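Local structure of fervidolysin (Fervidobacterium pennivorans, 1R6V) at residues Glu448-Val453 against Tyr498-Gly503; Tyr478-Lys481 against Ile487-Phe490. The protein breaks down keratin into peptides as a subtilisin-like serine protease, which lets this bacterium grow on native feathers. The protein carries 1 engineered substitution. All blocks are in the same frame, centred on the assembly; numbering follows the deposited sequence.

Interaction 1: Glu448-Val453 against Tyr498-Gly503; sequences EEFQVV and YDIFVG
Phe450 and Val452 of strand 446-455 face Ile500 and Val502 of strand 496-505 across the gap between two sheets; the CA atoms of Val452 and Val502 are 9.0 Å apart, while those of Phe450 and Tyr498 are 12.0 Å apart. No hydrogen bond links the two segments, and side chains alone bridge them. Both strands alternate: Phe450, Val452, Ile500 and Val502 turn into the gap, whereas Gln451, Val453, Asp499 and Phe501 turn out of it.

At the wider end two long side chains meet from opposite directions. Phe450 holds CG anti to its own N (chi1 174°), which carries the ring across the gap until CZ lies 3.9 Å from Ile500 CD1, with CE2 almost as near. Ile500 reaches back with an extended chain (chi2 177°) that leaves CD1 as the touching atom; the methyl meets the far corner of the ring obliquely. Where the sheets draw closer, shorter branched side chains meet: CG1 of Val452 stands 4.4 Å from CG2 of Val502, and Val452 CG2 is 4.6 Å from Ile500 CG2, a looser fit than that of the phenylalanine.

All four residues are buried. Met470 and Val468 of strand 466-471 pack on Phe450 and Val452 respectively, and strand 535-543 contributes Phe541 against Ile500 and Val543 against Phe450. Aliphatic and aromatic groups meeting between two face-packed sheets form the apolar interior of a beta sandwich, here the Ig-like domain, one of the two beta-sandwich domains of the protein.

Interaction 2: Tyr478-Lys481 against Ile487-Phe490; sequences YYAK and IARF
Tyr478 and Ala480 meet Phe490 across a beta arch: strands 478-481 and 487-490, joined by a five-residue loop, run roughly antiparallel (147° between their directions) but belong to opposite sheets of the sandwich. Their axes approach to 6.2 Å, and no hydrogen bond spans the pair. Each strand is instead bonded within its own sheet, 478-481 to strand 466-471 and 487-490 to strand 446-455.

Apolar contacts carry the interface. The Phe490 ring lies beside the first strand, its CD2 3.7 Å from Tyr478 CB and its CZ 3.6 Å from Ala480 CB; both carbons approach obliquely. Nearer the loop two alanines meet, the CB atoms of Ala480 and Ala488 being 4.2 Å apart. Tyr478 touches through its CB, since with CG beside the backbone N (chi1 -60°) the ring runs away from residues 487-490, and its hydroxyl hydrogen-bonds the backbone N of Asp494.

Several polar groups find partners outside the two strands. Arg489 starts away from strand 478-481 and forms a salt bridge with Glu449. The hydroxyl of Tyr273 hydrogen-bonds Lys481 N and the amine of Lys278 bonds Arg489 O, while Pro311 packs on both Tyr478 and Phe490; all three partners come from the subtilisin-like catalytic domain, so the arch lies against it.

One further approach involves a backbone atom: Tyr479 N sits at the edge of the Phe490 ring, close to the ring plane and 3.8 Å from CE2.

Interactions 1 and 2 lie in the same Ig-like domain, their centres about 6 Å apart, and both bridge the same two sheets. Along the chain, 478-481 and 487-490 are nested between 448-453 and 498-503. Strands 446-455 and 487-494 are neighbours in one sheet, where the backbone O of Phe450 lies 2.8 Å from Phe490 N in a probable hydrogen bond; strands 478-481 and 496-505 belong to the other, with strand 466-471 between them. Interaction 1 lies in the sandwich interior, while interaction 2 joins edge strands of the two sheets beside the catalytic domain. The domain may help mediate interactions with substrate.

Interaction 1: Glu448-Val453 against Tyr498-Gly503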
# COMPACT_ATOMS: atom_id res chain seq x y z
N GLU A 448 4.70 -3.35 -18.42
CA GLU A 448 5.59 -3.43 -17.29
C GLU A 448 5.32 -2.30 -16.31
O GLU A 448 5.38 -2.49 -15.10
CB GLU A 448 7.05 -3.38 -17.76
CG GLU A 448 7.48 -4.69 -18.37
CD GLU A 448 8.85 -4.62 -19.01
OE1 GLU A 448 9.78 -4.09 -18.37
OE2 GLU A 448 8.98 -5.11 -20.16
N GLU A 449 5.00 -1.13 -16.86
CA GLU A 449 4.71 0.02 -16.02
C GLU A 449 3.96 1.13 -16.74
O GLU A 449 4.28 1.49 -17.88
CB GLU A 449 5.99 0.60 -15.42
CG GLU A 449 5.71 1.81 -14.51
CD GLU A 449 6.72 1.94 -13.39
OE1 GLU A 449 6.64 1.17 -12.41
OE2 GLU A 449 7.60 2.81 -13.49
N PHE A 450 2.95 1.66 -16.06
CA PHE A 450 2.18 2.80 -16.56
C PHE A 450 2.30 3.83 -15.44
O PHE A 450 2.21 3.48 -14.27
CB PHE A 450 0.71 2.43 -16.75
CG PHE A 450 -0.15 3.60 -17.12
CD1 PHE A 450 0.04 4.26 -18.33
CD2 PHE A 450 -1.13 4.07 -16.23
CE1 PHE A 450 -0.72 5.38 -18.66
CE2 PHE A 450 -1.90 5.18 -16.54
CZ PHE A 450 -1.70 5.85 -17.76
N GLN A 451 2.53 5.09 -15.79
CA GLN A 451 2.62 6.12 -14.75
C GLN A 451 1.71 7.29 -15.05
O GLN A 451 1.47 7.61 -16.21
CB GLN A 451 4.05 6.66 -14.62
CG GLN A 451 5.08 5.65 -14.14
CD GLN A 451 6.43 6.30 -13.88
OE1 GLN A 451 6.77 7.31 -14.50
NE2 GLN A 451 7.21 5.71 -12.97
N VAL A 452 1.20 7.91 -13.99
CA VAL A 452 0.39 9.11 -14.14
C VAL A 452 1.22 10.13 -13.35
O VAL A 452 1.53 9.92 -12.18
CB VAL A 452 -1.04 8.97 -13.54
CG1 VAL A 452 -1.78 10.31 -13.65
CG2 VAL A 452 -1.83 7.90 -14.33
N VAL A 453 1.63 11.20 -14.03
CA VAL A 453 2.44 12.24 -13.41
C VAL A 453 1.61 13.52 -13.33
O VAL A 453 1.24 14.08 -14.35
CB VAL A 453 3.70 12.54 -14.26
CG1 VAL A 453 4.63 13.48 -13.50
CG2 VAL A 453 4.42 11.23 -14.62
N TYR A 498 -9.10 2.71 -20.36
CA TYR A 498 -9.56 3.08 -19.04
C TYR A 498 -10.09 4.50 -18.98
O TYR A 498 -9.71 5.34 -19.78
CB TYR A 498 -8.43 3.08 -18.02
CG TYR A 498 -7.73 1.77 -17.84
CD1 TYR A 498 -6.74 1.36 -18.73
CD2 TYR A 498 -8.02 0.95 -16.74
CE1 TYR A 498 -6.05 0.18 -18.52
CE2 TYR A 498 -7.34 -0.23 -16.53
CZ TYR A 498 -6.35 -0.61 -17.42
OH TYR A 498 -5.63 -1.75 -17.18
N ASP A 499 -10.90 4.71 -17.97
CA ASP A 499 -11.41 6.05 -17.70
C ASP A 499 -10.57 6.37 -16.47
O ASP A 499 -10.69 5.70 -15.46
CB ASP A 499 -12.88 6.03 -17.33
CG ASP A 499 -13.77 5.82 -18.54
OD1 ASP A 499 -13.29 6.00 -19.68
OD2 ASP A 499 -14.95 5.50 -18.34
N ILE A 500 -9.74 7.37 -16.59
CA ILE A 500 -8.83 7.73 -15.51
C ILE A 500 -9.24 9.03 -14.84
O ILE A 500 -9.37 10.06 -15.50
CB ILE A 500 -7.38 7.85 -16.06
CG1 ILE A 500 -6.95 6.52 -16.68
CG2 ILE A 500 -6.42 8.19 -14.92
CD1 ILE A 500 -5.55 6.55 -17.32
N PHE A 501 -9.46 8.97 -13.53
CA PHE A 501 -9.86 10.13 -12.74
C PHE A 501 -8.75 10.48 -11.76
O PHE A 501 -8.20 9.61 -11.10
CB PHE A 501 -11.16 9.83 -11.98
CG PHE A 501 -12.29 9.43 -12.89
CD1 PHE A 501 -12.43 8.10 -13.29
CD2 PHE A 501 -13.19 10.37 -13.36
CE1 PHE A 501 -13.45 7.72 -14.16
CE2 PHE A 501 -14.22 10.00 -14.23
CZ PHE A 501 -14.34 8.68 -14.63
N VAL A 502 -8.42 11.76 -11.69
CA VAL A 502 -7.35 12.27 -10.84
C VAL A 502 -7.96 13.31 -9.88
O VAL A 502 -8.69 14.19 -10.32
CB VAL A 502 -6.27 12.93 -11.73
CG1 VAL A 502 -5.10 13.40 -10.90
CG2 VAL A 502 -5.81 11.93 -12.79
N GLY A 503 -7.66 13.20 -8.59
CA GLY A 503 -8.21 14.14 -7.62
C GLY A 503 -7.18 14.86 -6.77
O GLY A 503 -6.35 14.20 -6.14

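Interaction 2: Tyr478-Lys481 against Ile487-Phe490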
# COMPACT_ATOMS: atom_id res chain seq x y z
N TYR A 478 -7.75 0.07 -10.99
CA TYR A 478 -6.51 0.26 -10.25
C TYR A 478 -6.54 1.58 -9.51
O TYR A 478 -7.26 2.49 -9.89
CB TYR A 478 -5.31 0.22 -11.20
CG TYR A 478 -5.16 -1.09 -11.96
CD1 TYR A 478 -5.46 -1.16 -13.32
CD2 TYR A 478 -4.73 -2.25 -11.31
CE1 TYR A 478 -5.32 -2.36 -14.03
CE2 TYR A 478 -4.59 -3.46 -12.00
CZ TYR A 478 -4.88 -3.50 -13.36
OH TYR A 478 -4.70 -4.67 -14.06
N TYR A 479 -5.74 1.68 -8.45
CA TYR A 479 -5.71 2.90 -7.67
C TYR A 479 -4.32 3.12 -7.09
O TYR A 479 -3.65 2.16 -6.72
CB TYR A 479 -6.74 2.81 -6.54
CG TYR A 479 -6.68 3.94 -5.52
CD1 TYR A 479 -5.79 3.89 -4.44
CD2 TYR A 479 -7.52 5.05 -5.64
CE1 TYR A 479 -5.75 4.93 -3.50
CE2 TYR A 479 -7.47 6.09 -4.70
CZ TYR A 479 -6.59 6.02 -3.64
OH TYR A 479 -6.55 7.06 -2.73
N ALA A 480 -3.89 4.37 -7.03
CA ALA A 480 -2.60 4.73 -6.45
C ALA A 480 -2.59 6.21 -6.13
O ALA A 480 -3.34 6.99 -6.71
CB ALA A 480 -1.46 4.40 -7.41
N LYS A 481 -1.73 6.60 -5.21
CA LYS A 481 -1.63 8.01 -4.84
C LYS A 481 -0.28 8.55 -5.31
O LYS A 481 0.73 7.85 -5.24
CB LYS A 481 -1.73 8.12 -3.32
CG LYS A 481 -3.01 7.49 -2.79
CD LYS A 481 -3.07 7.50 -1.27
CE LYS A 481 -3.55 8.83 -0.74
NZ LYS A 481 -3.73 8.76 0.74
N ILE A 487 4.27 11.45 -9.03
CA ILE A 487 4.07 10.25 -9.82
C ILE A 487 3.30 9.14 -9.12
O ILE A 487 3.57 8.82 -7.97
CB ILE A 487 5.44 9.69 -10.29
CG1 ILE A 487 6.17 10.77 -11.11
CG2 ILE A 487 5.24 8.41 -11.11
CD1 ILE A 487 7.64 10.51 -11.32
N ALA A 488 2.32 8.58 -9.82
CA ALA A 488 1.55 7.45 -9.31
C ALA A 488 1.97 6.36 -10.29
O ALA A 488 1.78 6.51 -11.50
CB ALA A 488 0.04 7.72 -9.41
N ARG A 489 2.57 5.30 -9.77
CA ARG A 489 3.08 4.21 -10.60
C ARG A 489 2.19 3.00 -10.56
O ARG A 489 1.74 2.59 -9.49
CB ARG A 489 4.48 3.78 -10.13
CG ARG A 489 5.48 4.90 -9.95
CD ARG A 489 6.82 4.35 -9.45
NE ARG A 489 7.55 3.65 -10.50
CZ ARG A 489 8.82 3.27 -10.42
NH1 ARG A 489 9.53 3.52 -9.32
NH2 ARG A 489 9.40 2.66 -11.45
N PHE A 490 1.96 2.41 -11.74
CA PHE A 490 1.12 1.23 -11.87
C PHE A 490 1.92 0.12 -12.55
O PHE A 490 1.89 0.01 -13.77
CB PHE A 490 -0.11 1.56 -12.71
CG PHE A 490 -1.02 2.57 -12.06
CD1 PHE A 490 -0.77 3.93 -12.18
CD2 PHE A 490 -2.11 2.15 -11.31
CE1 PHE A 490 -1.59 4.87 -11.55
CE2 PHE A 490 -2.94 3.07 -10.68
CZ PHE A 490 -2.68 4.43 -10.80